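Local coordinates for protein aldehyde dehydrogenase (Listeria monocytogenes, PDB 3K9D) that probably catalyses NAD- or NADP-dependent oxidation or reduction at an aldehyde or oxo group, as an aldehyde dehydrogenase relative, at residues K26-M31 / G166-A171; P219-A224 / S253-V258; G296-A301 / Y338-L343. All coordinates share one frame; numbering follows the deposited sequence.

Interaction 1 (K26-M31 / G166-A171)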
loop_
_atom_site.group_PDB
_atom_site.type_symbol
_atom_site.label_atom_id
_atom_site.label_comp_id
_atom_site.label_asym_id
_atom_site.label_seq_id
_atom_site.Cartn_x
_atom_site.Cartn_y
_atom_site.Cartn_z
ATOM N N LYS A 26 -9.459 19.333 5.134
ATOM C CA LYS A 26 -8.591 20.272 5.870
ATOM C C LYS A 26 -9.261 20.770 7.140
ATOM O O LYS A 26 -8.612 20.952 8.164
ATOM C CB LYS A 26 -8.107 21.406 4.960
ATOM C CG LYS A 26 -7.041 20.879 3.983
ATOM C CD LYS A 26 -6.614 21.871 2.909
ATOM C CE LYS A 26 -6.065 21.155 1.657
ATOM N NZ LYS A 26 -4.909 20.238 1.872
ATOM N N GLU A 27 -10.581 20.906 7.079
ATOM C CA GLU A 27 -11.380 21.166 8.259
ATOM C C GLU A 27 -11.464 19.950 9.211
ATOM O O GLU A 27 -11.320 20.109 10.418
ATOM C CB GLU A 27 -12.756 21.649 7.825
ATOM C CG GLU A 27 -13.435 22.543 8.792
ATOM C CD GLU A 27 -14.628 23.231 8.173
ATOM O OE1 GLU A 27 -15.730 23.167 8.765
ATOM O OE2 GLU A 27 -14.456 23.825 7.085
ATOM N N LEU A 28 -11.664 18.743 8.672
ATOM C CA LEU A 28 -11.611 17.523 9.486
ATOM C C LEU A 28 -10.240 17.316 10.131
ATOM O O LEU A 28 -10.151 16.811 11.249
ATOM C CB LEU A 28 -11.924 16.287 8.642
ATOM C CG LEU A 28 -13.347 15.951 8.225
ATOM C CD1 LEU A 28 -13.282 14.788 7.242
ATOM C CD2 LEU A 28 -14.218 15.603 9.437
ATOM N N ALA A 29 -9.183 17.698 9.403
ATOM C CA ALA A 29 -7.787 17.574 9.845
ATOM C C ALA A 29 -7.432 18.425 11.082
ATOM O O ALA A 29 -6.464 18.131 11.777
ATOM C CB ALA A 29 -6.835 17.899 8.686
ATOM N N ALA A 30 -8.211 19.470 11.350
ATOM C CA ALA A 30 -8.025 20.293 12.547
ATOM C C ALA A 30 -8.768 19.754 13.783
ATOM O O ALA A 30 -8.470 20.148 14.918
ATOM C CB ALA A 30 -8.443 21.730 12.261
ATOM N N MET A 31 -9.736 18.866 13.563
ATOM C CA MET A 31 -10.577 18.342 14.648
ATOM C C MET A 31 -9.846 17.328 15.526
ATOM O O MET A 31 -8.995 16.575 15.041
ATOM C CB MET A 31 -11.843 17.684 14.091
ATOM C CG MET A 31 -12.678 18.540 13.168
ATOM S SD MET A 31 -14.254 17.727 12.747
ATOM C CE MET A 31 -15.067 19.119 12.005
ATOM N N GLY A 166 -21.341 17.938 13.316
ATOM C CA GLY A 166 -20.199 18.851 13.194
ATOM C C GLY A 166 -19.351 18.753 11.934
ATOM O O GLY A 166 -18.506 19.618 11.683
ATOM N N CYS A 167 -19.560 17.699 11.149
ATOM C CA CYS A 167 -18.801 17.467 9.928
ATOM C C CYS A 167 -18.994 18.563 8.870
ATOM O O CYS A 167 -20.116 19.014 8.638
ATOM C CB CYS A 167 -19.171 16.102 9.345
ATOM S SG CYS A 167 -18.163 15.540 7.983
ATOM N N PRO A 168 -17.889 19.002 8.232
ATOM C CA PRO A 168 -17.964 19.964 7.132
ATOM C C PRO A 168 -18.753 19.408 5.954
ATOM O O PRO A 168 -18.635 18.223 5.647
ATOM C CB PRO A 168 -16.499 20.121 6.707
ATOM C CG PRO A 168 -15.709 19.637 7.850
ATOM C CD PRO A 168 -16.497 18.607 8.523
ATOM N N LYS A 169 -19.551 20.265 5.319
ATOM C CA LYS A 169 -20.254 19.956 4.069
ATOM C C LYS A 169 -19.251 19.565 2.990
ATOM O O LYS A 169 -18.159 20.135 2.915
ATOM C CB LYS A 169 -20.987 21.201 3.577
ATOM C CG LYS A 169 -22.452 21.029 3.264
ATOM C CD LYS A 169 -23.293 21.442 4.457
ATOM C CE LYS A 169 -23.566 22.942 4.498
ATOM N NZ LYS A 169 -24.726 23.320 3.642
ATOM N N GLY A 170 -19.617 18.599 2.160
ATOM C CA GLY A 170 -18.749 18.167 1.061
ATOM C C GLY A 170 -17.724 17.103 1.412
ATOM O O GLY A 170 -17.041 16.571 0.516
ATOM N N ALA A 171 -17.622 16.780 2.705
ATOM C CA ALA A 171 -16.738 15.712 3.183
ATOM C C ALA A 171 -17.227 14.334 2.796
ATOM O O ALA A 171 -16.434 13.406 2.698
ATOM C CB ALA A 171 -16.567 15.790 4.682
HETATM O O HOH W 1 -17.790 22.672 10.507
#
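P168 turns its ring to residues 26-31, where E27 takes CG and CB, while L28 and M31 share CD. E27 lies alongside, sliding past the ring in the opposite direction: its CB is 3.6 Å from P168 CG, and CG, CD and OE1 all stay near that same ring carbon. With CG anti to the backbone N (chi1 -152°) and the chain extended beyond it, the rest of E27 continues past the ring. M31 meets the ring tip to tip, with its CE 3.8 Å from P168 CD. M31 CE also lies 3.5 Å from G166 O. L28 approaches at a slant, its CD2 3.9 Å from P168 CD, while its other methyl, CD1, reaches A171 CB at 4.3 Å. One water adds a polar link, donating to E27 OE1 at 2.7 Å and, weakly, to G166 O. The contact sets the end of helix 6-28 against the return loop of the beta-alpha-beta crossover formed by strand 138-143, helix 148-164 and strand 172-174. A Schellman motif at G166 ends the crossover helix, and a type II turn from P168 to A171 leads into the strand. On the other side, a type I turn from L28 to M31 brings M31 back toward the proline. Farther out, I36 and I39 of helix 33-49 cover L28, M31 and C167, and A24 of helix 6-28 touches both P168 and A171.

Interaction 2 (P219-A224 / S253-V258)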
loop_
_atom_site.group_PDB
_atom_site.type_symbol
_atom_site.label_atom_id
_atom_site.label_comp_id
_atom_site.label_asym_id
_atom_site.label_seq_id
_atom_site.Cartn_x
_atom_site.Cartn_y
_atom_site.Cartn_z
ATOM N N PRO A 219 -11.316 -11.371 -7.217
ATOM C CA PRO A 219 -12.451 -12.290 -7.301
ATOM C C PRO A 219 -12.372 -13.312 -6.169
ATOM O O PRO A 219 -11.290 -13.832 -5.881
ATOM C CB PRO A 219 -12.257 -12.976 -8.655
ATOM C CG PRO A 219 -11.288 -12.117 -9.411
ATOM C CD PRO A 219 -10.399 -11.527 -8.363
ATOM N N GLY A 220 -13.500 -13.544 -5.503
ATOM C CA GLY A 220 -13.603 -14.585 -4.475
ATOM C C GLY A 220 -14.048 -15.907 -5.069
ATOM O O GLY A 220 -15.116 -16.005 -5.668
ATOM N N ASN A 221 -13.244 -16.938 -4.896
ATOM C CA ASN A 221 -13.552 -18.230 -5.510
ATOM C C ASN A 221 -13.292 -19.369 -4.523
ATOM O O ASN A 221 -12.788 -20.421 -4.888
ATOM C CB ASN A 221 -12.758 -18.378 -6.811
ATOM C CG ASN A 221 -13.210 -19.554 -7.655
ATOM O OD1 ASN A 221 -14.388 -19.935 -7.658
ATOM N ND2 ASN A 221 -12.272 -20.141 -8.372
ATOM N N GLY A 222 -13.682 -19.146 -3.265
ATOM C CA GLY A 222 -13.200 -19.963 -2.167
ATOM C C GLY A 222 -13.755 -21.369 -2.110
ATOM O O GLY A 222 -14.973 -21.534 -2.030
ATOM N N PRO A 223 -12.867 -22.388 -2.172
ATOM C CA PRO A 223 -13.286 -23.759 -1.848
ATOM C C PRO A 223 -13.643 -23.906 -0.373
ATOM O O PRO A 223 -13.075 -23.195 0.484
ATOM C CB PRO A 223 -12.037 -24.606 -2.167
ATOM C CG PRO A 223 -11.187 -23.741 -3.050
ATOM C CD PRO A 223 -11.444 -22.335 -2.554
ATOM N N ALA A 224 -14.584 -24.805 -0.078
ATOM C CA ALA A 224 -14.876 -25.210 1.310
ATOM C C ALA A 224 -14.554 -26.682 1.462
ATOM O O ALA A 224 -15.283 -27.532 0.963
ATOM C CB ALA A 224 -16.332 -24.957 1.662
ATOM N N SER A 253 -18.128 -15.774 0.250
ATOM C CA SER A 253 -18.950 -16.987 0.230
ATOM C C SER A 253 -18.311 -18.076 -0.642
ATOM O O SER A 253 -17.516 -17.785 -1.555
ATOM C CB SER A 253 -20.386 -16.665 -0.207
ATOM O OG SER A 253 -20.467 -16.335 -1.577
ATOM N N GLU A 254 -18.647 -19.322 -0.321
ATOM C CA GLU A 254 -18.100 -20.544 -0.915
ATOM C C GLU A 254 -18.431 -20.653 -2.399
ATOM O O GLU A 254 -19.481 -20.203 -2.822
ATOM C CB GLU A 254 -18.695 -21.774 -0.197
ATOM C CG GLU A 254 -18.457 -21.861 1.311
ATOM C CD GLU A 254 -19.369 -20.988 2.190
ATOM O OE1 GLU A 254 -20.230 -20.250 1.676
ATOM O OE2 GLU A 254 -19.206 -21.043 3.425
ATOM N N GLN A 255 -17.550 -21.269 -3.187
ATOM C CA GLN A 255 -17.823 -21.476 -4.609
ATOM C C GLN A 255 -17.756 -22.952 -5.019
ATOM O O GLN A 255 -18.300 -23.370 -6.052
ATOM C CB GLN A 255 -16.892 -20.605 -5.463
ATOM C CG GLN A 255 -17.197 -19.116 -5.362
ATOM C CD GLN A 255 -18.547 -18.762 -5.969
ATOM O OE1 GLN A 255 -19.004 -19.423 -6.898
ATOM N NE2 GLN A 255 -19.190 -17.711 -5.448
ATOM N N SER A 256 -17.095 -23.736 -4.184
ATOM C CA SER A 256 -17.042 -25.175 -4.350
ATOM C C SER A 256 -17.036 -25.854 -2.986
ATOM O O SER A 256 -16.691 -25.226 -1.969
ATOM C CB SER A 256 -15.822 -25.608 -5.192
ATOM O OG SER A 256 -14.596 -25.251 -4.589
ATOM N N VAL A 257 -17.470 -27.117 -2.979
ATOM C CA VAL A 257 -17.298 -28.003 -1.848
ATOM C C VAL A 257 -16.299 -29.093 -2.251
ATOM O O VAL A 257 -16.419 -29.704 -3.297
ATOM C CB VAL A 257 -18.645 -28.624 -1.335
ATOM C CG1 VAL A 257 -18.397 -29.484 -0.094
ATOM C CG2 VAL A 257 -19.672 -27.537 -1.004
ATOM N N VAL A 258 -15.290 -29.291 -1.422
ATOM C CA VAL A 258 -14.316 -30.344 -1.622
ATOM C C VAL A 258 -14.491 -31.309 -0.443
ATOM O O VAL A 258 -14.509 -30.876 0.689
ATOM C CB VAL A 258 -12.857 -29.778 -1.648
ATOM C CG1 VAL A 258 -11.835 -30.910 -1.819
ATOM C CG2 VAL A 258 -12.695 -28.735 -2.786
HETATM O O HOH W 2 -13.912 -22.800 -5.627
HETATM O O HOH W 3 -14.795 -16.869 -1.743
#
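N221 crosses Q255 at about a right angle, its OD1 lying 3.4 Å from Q255 CB and close to CG as well. N221 CG stands anti to the backbone N (chi1 -169°), and the amide beyond it is fixed by ND2, which donates to S339 O and E369 O. Q255 turns its own amide away from the contact, where NE2 finds K342 O. On one face of the strand pair S256 OG packs against P223, 3.4 Å from P223 CA, and I365 of helix 355-368 covers both residues. A water joins S256 OG to N221 O, while a second water accepts from G222 N and donates to S253 O, filling in where the two backbones are not directly bonded. On the other face A224 CB rests 3.8 Å from E254 CG. The E254 carboxylate runs on past this point to S242 OG and G403 N.

The backbones pair in parallel, P223 beside S256 and A224 beside V257. A224 N donates to S256 O at 2.9 Å, and V258 N returns to A224 O at 3.0 Å. At the start of the ladder the pattern is irregular: Q255 N donates to G222 O at 2.8 Å, where regular parallel pairing would use the N-H of S256; the psi of Q255, -19°, is far from a strand value and turns the next peptide, and S256 N is left buried without a partner. E254 CA and V257 CA add CA-H...O contacts to G222 O and A224 O. Strands 223-226 and 256-260, joined through helix 232-243, thus form a beta-alpha-beta unit at the middle of the seven-stranded parallel sheet, the Rossmann-like core that in aldehyde dehydrogenases belongs to the catalytic domain.

Interaction 3 (G296-A301 / Y338-L343)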
loop_
_atom_site.group_PDB
_atom_site.type_symbol
_atom_site.label_atom_id
_atom_site.label_comp_id
_atom_site.label_asym_id
_atom_site.label_seq_id
_atom_site.Cartn_x
_atom_site.Cartn_y
_atom_site.Cartn_z
ATOM N N GLY A 296 -16.040 -15.389 -22.623
ATOM C CA GLY A 296 -15.247 -15.963 -21.545
ATOM C C GLY A 296 -15.669 -15.497 -20.169
ATOM O O GLY A 296 -15.220 -16.043 -19.158
ATOM N N SER A 297 -16.527 -14.482 -20.124
ATOM C CA SER A 297 -17.035 -13.976 -18.861
ATOM C C SER A 297 -18.174 -14.851 -18.316
ATOM O O SER A 297 -18.731 -15.707 -19.019
ATOM C CB SER A 297 -17.498 -12.529 -19.010
ATOM O OG SER A 297 -18.588 -12.457 -19.912
ATOM N N MET A 298 -18.498 -14.639 -17.049
ATOM C CA MET A 298 -19.602 -15.329 -16.408
ATOM C C MET A 298 -20.845 -14.450 -16.581
ATOM O O MET A 298 -20.740 -13.221 -16.572
ATOM C CB MET A 298 -19.288 -15.576 -14.928
ATOM C CG MET A 298 -17.943 -16.300 -14.664
ATOM S SD MET A 298 -17.941 -18.086 -14.929
ATOM C CE MET A 298 -18.786 -18.595 -13.429
ATOM N N ASN A 299 -21.998 -15.096 -16.752
ATOM C CA ASN A 299 -23.294 -14.451 -17.012
ATOM C C ASN A 299 -23.788 -13.613 -15.835
ATOM O O ASN A 299 -24.061 -14.165 -14.777
ATOM C CB ASN A 299 -24.325 -15.543 -17.317
ATOM C CG ASN A 299 -25.484 -15.060 -18.169
ATOM O OD1 ASN A 299 -25.779 -13.868 -18.247
ATOM N ND2 ASN A 299 -26.160 -16.006 -18.816
ATOM N N PRO A 300 -23.918 -12.279 -16.011
ATOM C CA PRO A 300 -24.427 -11.446 -14.913
ATOM C C PRO A 300 -25.893 -11.725 -14.537
ATOM O O PRO A 300 -26.312 -11.351 -13.452
ATOM C CB PRO A 300 -24.284 -10.024 -15.458
ATOM C CG PRO A 300 -24.338 -10.175 -16.929
ATOM C CD PRO A 300 -23.617 -11.463 -17.203
ATOM N N ALA A 301 -26.635 -12.403 -15.421
ATOM C CA ALA A 301 -28.061 -12.706 -15.223
ATOM C C ALA A 301 -28.356 -13.572 -13.989
ATOM O O ALA A 301 -29.480 -13.603 -13.501
ATOM C CB ALA A 301 -28.628 -13.358 -16.475
ATOM N N TYR A 338 -17.945 -23.881 -13.312
ATOM C CA TYR A 338 -18.084 -24.248 -11.880
ATOM C C TYR A 338 -16.831 -24.018 -11.027
ATOM O O TYR A 338 -16.923 -23.856 -9.798
ATOM C CB TYR A 338 -18.588 -25.689 -11.719
ATOM C CG TYR A 338 -19.974 -25.862 -12.270
ATOM C CD1 TYR A 338 -21.036 -25.099 -11.775
ATOM C CD2 TYR A 338 -20.230 -26.766 -13.298
ATOM C CE1 TYR A 338 -22.320 -25.239 -12.293
ATOM C CE2 TYR A 338 -21.509 -26.900 -13.828
ATOM C CZ TYR A 338 -22.549 -26.138 -13.310
ATOM O OH TYR A 338 -23.825 -26.270 -13.818
ATOM N N SER A 339 -15.670 -23.984 -11.682
ATOM C CA SER A 339 -14.398 -23.712 -11.018
ATOM C C SER A 339 -14.142 -22.217 -10.829
ATOM O O SER A 339 -13.058 -21.822 -10.395
ATOM C CB SER A 339 -13.237 -24.342 -11.801
ATOM O OG SER A 339 -12.967 -23.622 -13.002
ATOM N N ARG A 340 -15.148 -21.395 -11.134
ATOM C CA ARG A 340 -15.027 -19.932 -11.125
ATOM C C ARG A 340 -16.109 -19.253 -10.272
ATOM O O ARG A 340 -17.031 -19.906 -9.765
ATOM C CB ARG A 340 -15.054 -19.396 -12.565
ATOM C CG ARG A 340 -13.969 -20.008 -13.489
ATOM C CD ARG A 340 -14.027 -19.459 -14.901
ATOM N NE ARG A 340 -14.128 -17.997 -14.919
ATOM C CZ ARG A 340 -14.323 -17.272 -16.020
ATOM N NH1 ARG A 340 -14.396 -15.946 -15.943
ATOM N NH2 ARG A 340 -14.443 -17.864 -17.199
ATOM N N GLU A 341 -15.988 -17.939 -10.108
ATOM C CA GLU A 341 -16.834 -17.203 -9.185
ATOM C C GLU A 341 -18.262 -17.092 -9.722
ATOM O O GLU A 341 -18.498 -16.545 -10.800
ATOM C CB GLU A 341 -16.221 -15.838 -8.875
ATOM C CG GLU A 341 -17.074 -14.932 -7.999
ATOM C CD GLU A 341 -16.607 -13.499 -8.073
ATOM O OE1 GLU A 341 -16.707 -12.890 -9.163
ATOM O OE2 GLU A 341 -16.129 -12.984 -7.050
ATOM N N LYS A 342 -19.195 -17.696 -8.990
ATOM C CA LYS A 342 -20.609 -17.645 -9.313
ATOM C C LYS A 342 -21.249 -16.949 -8.136
ATOM O O LYS A 342 -21.360 -17.521 -7.050
ATOM C CB LYS A 342 -21.197 -19.057 -9.449
ATOM C CG LYS A 342 -20.396 -20.000 -10.320
ATOM C CD LYS A 342 -20.735 -21.467 -10.089
ATOM C CE LYS A 342 -20.269 -22.009 -8.744
ATOM N NZ LYS A 342 -18.794 -22.096 -8.497
ATOM N N LEU A 343 -21.636 -15.700 -8.334
ATOM C CA LEU A 343 -22.179 -14.901 -7.243
ATOM C C LEU A 343 -23.672 -15.164 -7.142
ATOM O O LEU A 343 -24.483 -14.289 -7.403
ATOM C CB LEU A 343 -21.896 -13.416 -7.470
ATOM C CG LEU A 343 -20.476 -12.898 -7.235
ATOM C CD1 LEU A 343 -20.411 -11.403 -7.539
ATOM C CD2 LEU A 343 -19.997 -13.178 -5.805
#
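Hydrogen bonds to G296 O fix the guanidinium of R340. NH2 donates at 2.8 Å to G296 O, which lies only 8° out of the guanidinium plane, and NH1 adds a weak bond to the same oxygen. The group has further partners: NE forms a salt bridge with E369 OE1, and NH2 also reaches A334 O. Several directions of polar contact therefore set the rotation of this flat cation.

Van der Waals contact comes from M298, whose chain bends at chi2 (-78°) and again at chi3. Its SD lies over the centre of the guanidinium, 3.8 Å above the plane, with CG nearer NH1. The methyl folds on beyond, bringing CE to 3.3 Å from E341 O and 3.8 Å from K342 CG.

Bonds inside each segment shape the two loops. K342 NZ curls back to Y338 O at 2.9 Å and to R340 O at 3.1 Å, so one ammonium ties three residues of its loop together. N299 OD1 accepts from A301 N in an Asx turn. This is a loop-to-loop contact of an alpha/beta fold, in which the segment leading into strand 346-352 of the parallel sheet meets the loop between helices 281-291 and 307-313.

How the interactions relate
Interaction 2 is fully buried in the parallel sheet, whereas interaction 3 lies at the surface of the same domain and interaction 1 is partly buried on the opposite side of the chain's centre, beside the other sheet. Interactions 2 and 3 have centres about 13 Å apart and touch: side-chain amides of the sheet contact probably donate to backbone carbonyls in 338-343. Interaction 1, with its centre about 42 Å from either, shares no element with them. Chemistry follows place: strand pairing is mostly backbone bonding with bridging waters, the surface loops rely on an arginine and a thioether, and the helix end packs mostly apolar groups, with one glutamate and a water, around a proline.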